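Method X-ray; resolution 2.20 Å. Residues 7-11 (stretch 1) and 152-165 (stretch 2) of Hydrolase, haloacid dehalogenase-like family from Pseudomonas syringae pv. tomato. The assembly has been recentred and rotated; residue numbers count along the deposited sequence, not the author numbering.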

# COMPACT_ATOMS: atom_id res chain seq x y z
N THR E 7 -18.75 20.84 -15.47
CA THR E 7 -17.44 20.36 -15.06
C THR E 7 -16.76 19.52 -16.14
O THR E 7 -17.41 18.72 -16.82
N SER E 8 -15.46 19.74 -16.30
CA SER E 8 -14.61 18.90 -17.15
C SER E 8 -13.68 18.06 -16.27
O SER E 8 -13.30 18.50 -15.18
N PHE E 9 -13.32 16.87 -16.73
CA PHE E 9 -12.71 15.87 -15.86
C PHE E 9 -11.32 15.43 -16.29
O PHE E 9 -11.11 14.99 -17.42
N ILE E 10 -10.37 15.53 -15.37
CA ILE E 10 -9.02 15.02 -15.61
C ILE E 10 -8.75 13.82 -14.70
O ILE E 10 -8.64 13.96 -13.48
N PHE E 11 -8.66 12.64 -15.30
CA PHE E 11 -8.51 11.41 -14.55
C PHE E 11 -7.05 10.94 -14.55
O PHE E 11 -6.40 10.91 -15.59
N LEU E 152 1.12 18.00 -16.71
CA LEU E 152 0.18 17.04 -17.26
C LEU E 152 -1.28 17.53 -17.25
O LEU E 152 -2.02 17.31 -18.20
N PHE E 153 -1.69 18.17 -16.15
CA PHE E 153 -3.09 18.55 -16.00
C PHE E 153 -3.42 19.72 -16.90
O PHE E 153 -4.52 19.81 -17.45
N LEU E 154 -2.45 20.63 -17.03
CA LEU E 154 -2.57 21.78 -17.91
C LEU E 154 -2.70 21.34 -19.36
O LEU E 154 -3.54 21.85 -20.10
N ALA E 155 -1.86 20.38 -19.77
CA ALA E 155 -1.93 19.84 -21.12
C ALA E 155 -3.27 19.14 -21.35
O ALA E 155 -3.82 19.19 -22.44
N ALA E 156 -3.78 18.51 -20.30
CA ALA E 156 -5.07 17.83 -20.36
C ALA E 156 -6.22 18.82 -20.46
O ALA E 156 -7.12 18.65 -21.29
N ALA E 157 -6.21 19.86 -19.63
CA ALA E 157 -7.25 20.87 -19.70
C ALA E 157 -7.26 21.46 -21.10
O ALA E 157 -8.31 21.72 -21.68
N LYS E 158 -6.06 21.65 -21.64
CA LYS E 158 -5.89 22.19 -22.97
C LYS E 158 -6.42 21.23 -24.04
O LYS E 158 -7.08 21.65 -24.99
N LYS E 159 -6.16 19.94 -23.89
CA LYS E 159 -6.61 19.00 -24.90
C LYS E 159 -8.13 18.91 -25.01
O LYS E 159 -8.66 18.57 -26.07
N ILE E 160 -8.84 19.19 -23.92
CA ILE E 160 -10.28 19.06 -23.93
C ILE E 160 -11.00 20.41 -24.03
O ILE E 160 -12.23 20.45 -24.05
N GLY E 161 -10.23 21.48 -24.11
CA GLY E 161 -10.76 22.81 -24.34
C GLY E 161 -11.36 23.45 -23.11
O GLY E 161 -12.13 24.40 -23.20
N ALA E 162 -10.99 22.94 -21.95
CA ALA E 162 -11.51 23.49 -20.70
C ALA E 162 -10.45 24.29 -19.95
O ALA E 162 -9.29 23.90 -19.89
N PRO E 163 -10.86 25.43 -19.38
CA PRO E 163 -9.93 26.18 -18.52
C PRO E 163 -9.62 25.30 -17.31
O PRO E 163 -10.51 24.57 -16.87
N ILE E 164 -8.39 25.37 -16.80
CA ILE E 164 -7.98 24.46 -15.73
C ILE E 164 -8.82 24.68 -14.47
O ILE E 164 -8.92 23.78 -13.63
N ASP E 165 -9.44 25.85 -14.37
CA ASP E 165 -10.25 26.17 -13.19
C ASP E 165 -11.69 25.69 -13.32
O ASP E 165 -12.46 25.76 -12.37

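Ile 10 is the hub of this contact: it is the most heavily covered residue of the strand, and its m,t rotamer (chi1 -54°, chi2 171°) places CG2 and CD1 against the other stretch, both of them close to Phe 153 and Ala 156. Ile 10 CG2 lies 3.7 Å from CD1 of Phe 153, meeting that ring obliquely, and 3.9 Å from CB of Ala 156. Ile 10 CD1, with chi2 t, sits 3.5 Å from the backbone O of Phe 153 and 3.9 Å from CD1 of Ile 164, whose CA-to-CB bond points away while its t,p side chain brings its end back.

A small residue faces the hub where the backbones come close. Ala 156 points toward the strand, and its CA lies 6.8 Å from that of Ile 10, with the strand and helix axes 8.9 Å apart at closest approach. The strand alternates: Ser 8 and Ile 10 point toward the helix stretch, Phe 9 and Phe 11 away.

Further out, Ile 160 (p,t) points toward the strand and places CD1 4.1 Å from CB of Ser 8 and 4.1 Å from O of Phe 9. Gly 161, with positive phi, leaves helical geometry in a Schellman motif, and Ala 162 points back toward the strand. At this polar edge Ser 8, rotamer m, rests OG 3.4 Å from CB of Ala 162, a van der Waals contact; no hydrogen bond joins the stretches.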

# COMPACT_ATOMS: atom_id res chain seq x y z
CB THR E 7 -17.54 19.54 -13.76
OG1 THR E 7 -17.88 20.43 -12.68
CG2 THR E 7 -16.21 18.85 -13.45
CB SER E 8 -13.81 19.76 -18.14
OG SER E 8 -14.68 20.43 -19.03
CB PHE E 9 -13.62 14.64 -15.74
CG PHE E 9 -14.89 14.90 -14.99
CD1 PHE E 9 -15.94 15.60 -15.58
CD2 PHE E 9 -15.06 14.43 -13.70
CE1 PHE E 9 -17.13 15.83 -14.88
CE2 PHE E 9 -16.24 14.66 -13.00
CZ PHE E 9 -17.27 15.37 -13.59
CB ILE E 10 -7.95 16.08 -15.40
CG1 ILE E 10 -8.26 17.33 -16.24
CG2 ILE E 10 -6.61 15.52 -15.79
CD1 ILE E 10 -7.38 18.53 -15.95
CB PHE E 11 -9.35 10.30 -15.17
CG PHE E 11 -10.83 10.42 -14.94
CD1 PHE E 11 -11.41 9.89 -13.79
CD2 PHE E 11 -11.64 11.00 -15.88
CE1 PHE E 11 -12.77 9.97 -13.60
CE2 PHE E 11 -13.01 11.09 -15.69
CZ PHE E 11 -13.58 10.59 -14.55
CB LEU E 152 0.27 15.69 -16.53
CG LEU E 152 1.13 14.51 -17.01
CD1 LEU E 152 1.48 14.58 -18.48
CD2 LEU E 152 2.38 14.38 -16.19
CB PHE E 153 -3.42 18.87 -14.54
CG PHE E 153 -3.34 17.67 -13.62
CD1 PHE E 153 -3.44 16.38 -14.13
CD2 PHE E 153 -3.18 17.83 -12.25
CE1 PHE E 153 -3.37 15.28 -13.29
CE2 PHE E 153 -3.12 16.72 -11.41
CZ PHE E 153 -3.21 15.46 -11.93
CB LEU E 154 -1.34 22.70 -17.74
CG LEU E 154 -1.18 23.28 -16.32
CD1 LEU E 154 0.08 24.08 -16.18
CD2 LEU E 154 -2.40 24.11 -15.93
CB ALA E 155 -0.76 18.88 -21.39
CB ALA E 156 -5.25 16.94 -19.15
CB ALA E 157 -7.03 21.97 -18.67
CB LYS E 158 -4.42 22.49 -23.22
CG LYS E 158 -4.17 23.54 -24.24
CD LYS E 158 -2.68 23.76 -24.39
CE LYS E 158 -2.01 22.62 -25.17
NZ LYS E 158 -2.31 21.25 -24.63
CB LYS E 159 -6.01 17.61 -24.67
CG LYS E 159 -6.66 16.52 -25.53
CD LYS E 159 -5.77 15.32 -25.67
CE LYS E 159 -4.50 15.67 -26.42
NZ LYS E 159 -3.68 14.45 -26.65
CB ILE E 160 -10.82 18.21 -22.73
CG1 ILE E 160 -10.35 18.77 -21.39
CG2 ILE E 160 -10.41 16.76 -22.89
CD1 ILE E 160 -10.81 17.94 -20.20
CB ALA E 162 -12.02 22.37 -19.82
CB PRO E 163 -10.75 27.40 -18.10
CG PRO E 163 -11.99 27.39 -18.97
CD PRO E 163 -12.22 25.96 -19.32
CB ILE E 164 -6.49 24.58 -15.38
CG1 ILE E 164 -6.06 23.45 -14.44
CG2 ILE E 164 -6.20 25.95 -14.75
CD1 ILE E 164 -6.05 22.06 -15.06
CB ASP E 165 -10.20 27.67 -12.89
CG ASP E 165 -10.14 28.52 -14.15
OD1 ASP E 165 -11.15 29.20 -14.46
OD2 ASP E 165 -9.09 28.48 -14.85